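Local coordinates for protein epidermin leader peptide processing serine protease EpiP (Staphylococcus aureus subsp. aureus, PDB 3QFH) that probably cleaves the leader peptide from the epidermin precursor as a subtilisin-like serine endopeptidase, at residues S323-F328 with F425-H430; F345-Q350 with H363-L368. All coordinates share one frame; numbering follows the deposited sequence.

Read from the N terminus, the chain leaves strand 314-319 of the parallel sheet and enters the loop holding 323-328, the first half of contact 1. It then forms strand 338-341, the edge of that sheet, and reaches 345-350, where helix 346-358 starts. Thirteen residues later 363-368 comes back to the start of that helix, and contact 2 closes this short, largely helical loop. Contact 1 closes only at 425-430, so contact 2 is nested inside its loop. Their centres lie about 17 Å apart, yet Glu-327 OE1 is 2.8 Å from Phe-345 N, a probable hydrogen bond. Contact 1 ties the loop between strands 314-319 and 338-341 to helix 425-428; contact 2 joins two consecutive helices.

Contact 1 of 2, residues S323-F328 with F425-H430; sequences SNLSEF and FSRYGH. With EDO (1,2-ethanediol), chain J; SO4 (sulfate ion), chain M.
Tyr-428 and Arg-427, successive residues at the end of the short helix 425-428, reach the loop 323-328 with different kinds of side-chain contact. The tyrosine CG lies anti to its own carbonyl carbon (chi1 -59°), which carries the hydroxyl up to the loop backbone. There Leu-325 N donates a hydrogen bond to Tyr-428 OH, 2.9 Å long but appreciably bent, with an N-H...O angle of 137°. Tyr-428 OH also lies 3.4 Å from Asn-324 CA. Tyr-428 CE1 is 3.5 Å from Ser-323 O, so the outer part of the ring follows the backbone over three residues.

Leu-325 supplies the apolar surface. Its CB packs 4.1 Å from Tyr-428 CZ. Its CG is anti to the backbone N (chi1 -165°), and its two methyls divide the helix end between them: Leu-325 CD1 comes to 3.5 Å from the carbonyl oxygen Arg-427 O, while Leu-325 CD2 lies 3.4 Å from Arg-427 NH2. The arginine chain bends at chi3 and crosses the leucine obliquely, bringing Leu-325 CB over one guanidinium face, offset toward its rim. Arg-427 NE is buried here without a polar partner in the model, while the guanidinium group also makes a cation-pi contact with Phe-331.

Gly-429, with positive phi, ends the helix and donates its N-H to Phe-425 O. Beyond it, His-430 ND1 binds a sulfate probably derived from the crystallisation liquor. The contact thus sets the helix against the loop between strands 314-319 and 338-341 of the parallel sheet, with Tyr-428 also touching Thr-319 of strand 314-319 and Ser-326 hydrogen-bonded to Ser-318.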
loop_
_atom_site.group_PDB
_atom_site.type_symbol
_atom_site.label_atom_id
_atom_site.label_comp_id
_atom_site.label_asym_id
_atom_site.label_seq_id
_atom_site.Cartn_x
_atom_site.Cartn_y
_atom_site.Cartn_z
ATOM N N SER A 323 -5.071 5.942 21.270
ATOM C CA SER A 323 -5.086 4.532 20.890
ATOM C C SER A 323 -6.477 3.985 20.523
ATOM O O SER A 323 -6.649 2.782 20.435
ATOM C CB SER A 323 -4.399 3.669 21.957
ATOM O OG SER A 323 -2.987 3.823 21.866
ATOM N N ASN A 324 -7.454 4.872 20.292
ATOM C CA ASN A 324 -8.786 4.454 19.846
ATOM C C ASN A 324 -8.806 4.411 18.323
ATOM O O ASN A 324 -8.049 5.126 17.677
ATOM C CB ASN A 324 -9.859 5.415 20.359
ATOM C CG ASN A 324 -9.981 5.405 21.877
ATOM O OD1 ASN A 324 -9.613 4.441 22.532
ATOM N ND2 ASN A 324 -10.532 6.468 22.431
ATOM N N LEU A 325 -9.665 3.583 17.729
ATOM C CA LEU A 325 -9.694 3.489 16.278
ATOM C C LEU A 325 -10.033 4.845 15.671
ATOM O O LEU A 325 -10.938 5.527 16.135
ATOM C CB LEU A 325 -10.709 2.467 15.795
ATOM C CG LEU A 325 -10.560 2.033 14.337
ATOM C CD1 LEU A 325 -9.315 1.196 14.202
ATOM C CD2 LEU A 325 -11.760 1.233 13.883
ATOM N N SER A 326 -9.295 5.233 14.634
ATOM C CA SER A 326 -9.582 6.476 13.948
ATOM C C SER A 326 -10.997 6.408 13.378
ATOM O O SER A 326 -11.429 5.361 12.881
ATOM C CB SER A 326 -8.603 6.685 12.815
ATOM O OG SER A 326 -7.281 6.743 13.286
ATOM N N GLU A 327 -11.707 7.528 13.415
ATOM C CA GLU A 327 -13.087 7.571 12.918
ATOM C C GLU A 327 -13.175 7.261 11.415
ATOM O O GLU A 327 -14.178 6.751 10.932
ATOM C CB GLU A 327 -13.760 8.922 13.235
ATOM C CG GLU A 327 -13.239 10.140 12.469
ATOM C CD GLU A 327 -11.895 10.683 12.949
ATOM O OE1 GLU A 327 -11.455 11.685 12.348
ATOM O OE2 GLU A 327 -11.276 10.133 13.901
ATOM N N PHE A 328 -12.111 7.550 10.684
ATOM C CA PHE A 328 -12.098 7.296 9.252
ATOM C C PHE A 328 -11.619 5.889 8.885
ATOM O O PHE A 328 -11.650 5.513 7.728
ATOM C CB PHE A 328 -11.196 8.320 8.551
ATOM C CG PHE A 328 -9.777 8.412 9.124
ATOM C CD1 PHE A 328 -9.397 9.517 9.882
ATOM C CD2 PHE A 328 -8.843 7.430 8.884
ATOM C CE1 PHE A 328 -8.128 9.627 10.406
ATOM C CE2 PHE A 328 -7.546 7.528 9.398
ATOM C CZ PHE A 328 -7.189 8.630 10.166
ATOM N N PHE A 425 -11.497 -7.340 18.395
ATOM C CA PHE A 425 -10.675 -7.801 17.283
ATOM C C PHE A 425 -11.202 -7.249 15.956
ATOM O O PHE A 425 -10.428 -6.900 15.062
ATOM C CB PHE A 425 -10.632 -9.345 17.245
ATOM C CG PHE A 425 -9.539 -9.911 16.352
ATOM C CD1 PHE A 425 -9.705 -9.980 14.971
ATOM C CD2 PHE A 425 -8.353 -10.391 16.904
ATOM C CE1 PHE A 425 -8.682 -10.505 14.131
ATOM C CE2 PHE A 425 -7.336 -10.929 16.097
ATOM C CZ PHE A 425 -7.500 -10.983 14.704
ATOM N N SER A 426 -12.519 -7.150 15.830
ATOM C CA SER A 426 -13.124 -6.633 14.593
ATOM C C SER A 426 -12.668 -5.211 14.277
ATOM O O SER A 426 -12.733 -4.801 13.133
ATOM C CB SER A 426 -14.642 -6.702 14.670
ATOM O OG SER A 426 -15.116 -5.946 15.755
ATOM N N ARG A 427 -12.195 -4.469 15.279
ATOM C CA ARG A 427 -11.720 -3.111 15.049
ATOM C C ARG A 427 -10.193 -2.962 15.029
ATOM O O ARG A 427 -9.665 -2.255 14.160
ATOM C CB ARG A 427 -12.323 -2.145 16.074
ATOM C CG ARG A 427 -13.836 -2.227 16.140
ATOM C CD ARG A 427 -14.429 -1.021 16.813
ATOM N NE ARG A 427 -14.388 0.127 15.911
ATOM C CZ ARG A 427 -14.700 1.376 16.245
ATOM N NH1 ARG A 427 -15.073 1.672 17.486
ATOM N NH2 ARG A 427 -14.624 2.335 15.328
ATOM N N TYR A 428 -9.498 -3.643 15.954
ATOM C CA TYR A 428 -8.039 -3.523 16.101
ATOM C C TYR A 428 -7.216 -4.714 15.633
ATOM O O TYR A 428 -5.971 -4.640 15.610
ATOM C CB TYR A 428 -7.686 -3.286 17.581
ATOM C CG TYR A 428 -8.328 -2.048 18.143
ATOM C CD1 TYR A 428 -7.700 -0.804 18.039
ATOM C CD2 TYR A 428 -9.583 -2.103 18.717
ATOM C CE1 TYR A 428 -8.295 0.344 18.533
ATOM C CE2 TYR A 428 -10.191 -0.959 19.208
ATOM C CZ TYR A 428 -9.540 0.261 19.108
ATOM O OH TYR A 428 -10.147 1.383 19.591
ATOM N N GLY A 429 -7.887 -5.806 15.292
ATOM C CA GLY A 429 -7.194 -7.006 14.923
ATOM C C GLY A 429 -6.472 -7.442 16.181
ATOM O O GLY A 429 -7.032 -7.352 17.269
ATOM N N HIS A 430 -5.225 -7.857 16.043
ATOM C CA HIS A 430 -4.425 -8.305 17.203
ATOM C C HIS A 430 -4.034 -7.191 18.168
ATOM O O HIS A 430 -3.554 -7.467 19.274
ATOM C CB HIS A 430 -3.180 -9.068 16.752
ATOM C CG HIS A 430 -3.490 -10.346 16.055
ATOM N ND1 HIS A 430 -3.796 -11.504 16.740
ATOM C CD2 HIS A 430 -3.523 -10.664 14.738
ATOM C CE1 HIS A 430 -4.021 -12.475 15.869
ATOM N NE2 HIS A 430 -3.850 -11.995 14.649
HETATM C C1 EDO J . -14.694 -9.481 18.972
HETATM O O1 EDO J . -14.299 -9.026 17.667
HETATM C C2 EDO J . -13.552 -10.239 19.648
HETATM O O2 EDO J . -12.658 -9.337 20.323
HETATM S S SO4 M . -4.554 -13.015 19.905
HETATM O O1 SO4 M . -4.349 -14.195 19.064
HETATM O O2 SO4 M . -5.471 -13.286 21.002
HETATM O O3 SO4 M . -3.263 -12.569 20.409
HETATM O O4 SO4 M . -5.131 -11.948 19.084
#

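Contact 2 of 2, residues F345-Q350 with H363-L368; sequences FAYLNQ and HKENIL
The backbones come closest at Phe-345 and Glu-365, whose CA atoms are 6.8 Å apart, where the first turn of helix 346-358 faces the end of helix 361-365. Glu-365 spans this gap: its CG occupies the crowded position between backbone N and carbonyl carbon (chi1 69°), and the chain beyond is extended. Its carboxylate grips two successive amides through syn lone pairs. Tyr-347 N donates to Glu-365 OE2 at 2.8 Å, nearly straight at 167°. Leu-348 N donates to Glu-365 OE1 in a longer, more bent bond of 3.2 Å. Phe-345, at the N-cap position, has no polar side-chain atom to accept from these first-turn N-H groups; Glu-365 does so, and the helix dipole would probably help stabilise its negative charge. Both helices belong to an excursion between strand 338-341 and the two-stranded hairpin 367-370/376-379 of this subtilisin-like domain. Trp-356 NE1 also donates to Glu-365 OE1, fixing the carboxylate from a later turn.

Tyr-347 lies obliquely across the glutamate, its ring plane turned 38° from the carboxylate. Tyr-347 CD2 is 3.3 Å from Glu-365 OE2. Beyond the ring, a water joins Tyr-347 OH, 3.0 Å away, to the extended Lys-364, accepting from Lys-364 NZ at 2.7 Å.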
loop_
_atom_site.group_PDB
_atom_site.type_symbol
_atom_site.label_atom_id
_atom_site.label_comp_id
_atom_site.label_asym_id
_atom_site.label_seq_id
_atom_site.Cartn_x
_atom_site.Cartn_y
_atom_site.Cartn_z
ATOM N N PHE A 345 -9.359 13.441 13.060
ATOM C CA PHE A 345 -9.820 14.801 12.799
ATOM C C PHE A 345 -10.937 15.152 13.765
ATOM O O PHE A 345 -11.680 16.108 13.529
ATOM C CB PHE A 345 -10.284 14.991 11.340
ATOM C CG PHE A 345 -9.161 14.921 10.341
ATOM C CD1 PHE A 345 -8.236 15.932 10.260
ATOM C CD2 PHE A 345 -9.036 13.844 9.492
ATOM C CE1 PHE A 345 -7.169 15.859 9.352
ATOM C CE2 PHE A 345 -7.993 13.774 8.577
ATOM C CZ PHE A 345 -7.065 14.788 8.509
ATOM N N ALA A 346 -11.032 14.406 14.873
ATOM C CA ALA A 346 -12.079 14.654 15.880
ATOM C C ALA A 346 -12.023 16.084 16.399
ATOM O O ALA A 346 -13.030 16.742 16.510
ATOM C CB ALA A 346 -11.971 13.665 17.028
ATOM N N TYR A 347 -10.827 16.564 16.713
ATOM C CA TYR A 347 -10.677 17.916 17.202
ATOM C C TYR A 347 -11.108 18.961 16.192
ATOM O O TYR A 347 -11.757 19.936 16.555
ATOM C CB TYR A 347 -9.240 18.211 17.583
ATOM C CG TYR A 347 -8.791 17.633 18.883
ATOM C CD1 TYR A 347 -9.585 17.742 20.044
ATOM C CD2 TYR A 347 -7.532 17.085 18.999
ATOM C CE1 TYR A 347 -9.136 17.246 21.255
ATOM C CE2 TYR A 347 -7.076 16.606 20.191
ATOM C CZ TYR A 347 -7.866 16.681 21.309
ATOM O OH TYR A 347 -7.366 16.184 22.466
ATOM N N LEU A 348 -10.722 18.761 14.940
ATOM C CA LEU A 348 -11.072 19.669 13.856
ATOM C C LEU A 348 -12.572 19.758 13.732
ATOM O O LEU A 348 -13.137 20.853 13.676
ATOM C CB LEU A 348 -10.449 19.204 12.535
ATOM C CG LEU A 348 -10.866 19.948 11.257
ATOM C CD1 LEU A 348 -10.537 21.417 11.375
ATOM C CD2 LEU A 348 -10.186 19.325 10.037
ATOM N N ASN A 349 -13.222 18.603 13.732
ATOM C CA ASN A 349 -14.684 18.564 13.649
ATOM C C ASN A 349 -15.345 19.171 14.890
ATOM O O ASN A 349 -16.419 19.747 14.791
ATOM C CB ASN A 349 -15.169 17.127 13.427
ATOM C CG ASN A 349 -14.672 16.538 12.093
ATOM O OD1 ASN A 349 -14.694 17.209 11.066
ATOM N ND2 ASN A 349 -14.238 15.286 12.116
ATOM N N GLN A 350 -14.707 19.059 16.054
ATOM C CA GLN A 350 -15.287 19.606 17.295
ATOM C C GLN A 350 -15.060 21.113 17.464
ATOM O O GLN A 350 -15.942 21.822 17.943
ATOM C CB GLN A 350 -14.713 18.886 18.531
ATOM C CG GLN A 350 -15.150 19.509 19.870
ATOM C CD GLN A 350 -14.511 18.871 21.102
ATOM O OE1 GLN A 350 -13.591 18.046 21.009
ATOM N NE2 GLN A 350 -14.993 19.274 22.273
ATOM N N HIS A 363 -1.654 19.345 15.998
ATOM C CA HIS A 363 -0.397 18.699 16.398
ATOM C C HIS A 363 -0.584 17.457 17.272
ATOM O O HIS A 363 0.247 16.552 17.264
ATOM C CB HIS A 363 0.494 19.714 17.134
ATOM C CG HIS A 363 0.710 20.985 16.365
ATOM N ND1 HIS A 363 -0.197 22.026 16.381
ATOM C CD2 HIS A 363 1.716 21.373 15.545
ATOM C CE1 HIS A 363 0.251 23.003 15.611
ATOM N NE2 HIS A 363 1.407 22.628 15.091
ATOM N N LYS A 364 -1.654 17.453 18.048
ATOM C CA LYS A 364 -1.973 16.354 18.931
ATOM C C LYS A 364 -2.610 15.153 18.221
ATOM O O LYS A 364 -2.343 14.015 18.612
ATOM C CB LYS A 364 -2.921 16.840 20.033
ATOM C CG LYS A 364 -2.275 17.831 20.992
ATOM C CD LYS A 364 -3.276 18.299 22.041
ATOM C CE LYS A 364 -2.643 19.282 23.031
ATOM N NZ LYS A 364 -3.647 19.838 23.991
ATOM N N GLU A 365 -3.413 15.402 17.178
ATOM C CA GLU A 365 -4.153 14.329 16.503
ATOM C C GLU A 365 -3.697 13.979 15.075
ATOM O O GLU A 365 -4.231 13.041 14.487
ATOM C CB GLU A 365 -5.667 14.633 16.507
ATOM C CG GLU A 365 -6.119 15.812 15.616
ATOM C CD GLU A 365 -7.652 16.006 15.620
ATOM O OE1 GLU A 365 -8.139 16.879 14.873
ATOM O OE2 GLU A 365 -8.377 15.287 16.363
ATOM N N ASN A 366 -2.766 14.740 14.499
ATOM C CA ASN A 366 -2.243 14.400 13.173
ATOM C C ASN A 366 -0.808 13.915 13.276
ATOM O O ASN A 366 -0.135 14.128 14.283
ATOM C CB ASN A 366 -2.372 15.548 12.165
ATOM C CG ASN A 366 -3.824 15.774 11.682
ATOM O OD1 ASN A 366 -4.771 15.091 12.103
ATOM N ND2 ASN A 366 -3.986 16.712 10.768
ATOM N N ILE A 367 -0.358 13.285 12.202
ATOM C CA ILE A 367 0.951 12.683 12.101
ATOM C C ILE A 367 1.955 13.599 11.392
ATOM O O ILE A 367 1.749 13.999 10.244
ATOM C CB ILE A 367 0.868 11.397 11.253
ATOM C CG1 ILE A 367 -0.242 10.438 11.767
ATOM C CG2 ILE A 367 2.241 10.728 11.160
ATOM C CD1 ILE A 367 -0.028 9.862 13.118
ATOM N N LEU A 368 3.059 13.878 12.069
ATOM C CA LEU A 368 4.102 14.689 11.515
ATOM C C LEU A 368 4.937 13.790 10.614
ATOM O O LEU A 368 5.412 12.745 11.047
ATOM C CB LEU A 368 4.947 15.288 12.653
ATOM C CG LEU A 368 6.166 16.129 12.259
ATOM C CD1 LEU A 368 5.791 17.331 11.377
ATOM C CD2 LEU A 368 6.881 16.584 13.502
HETATM O O HOH W 1 -5.668 18.024 24.082
#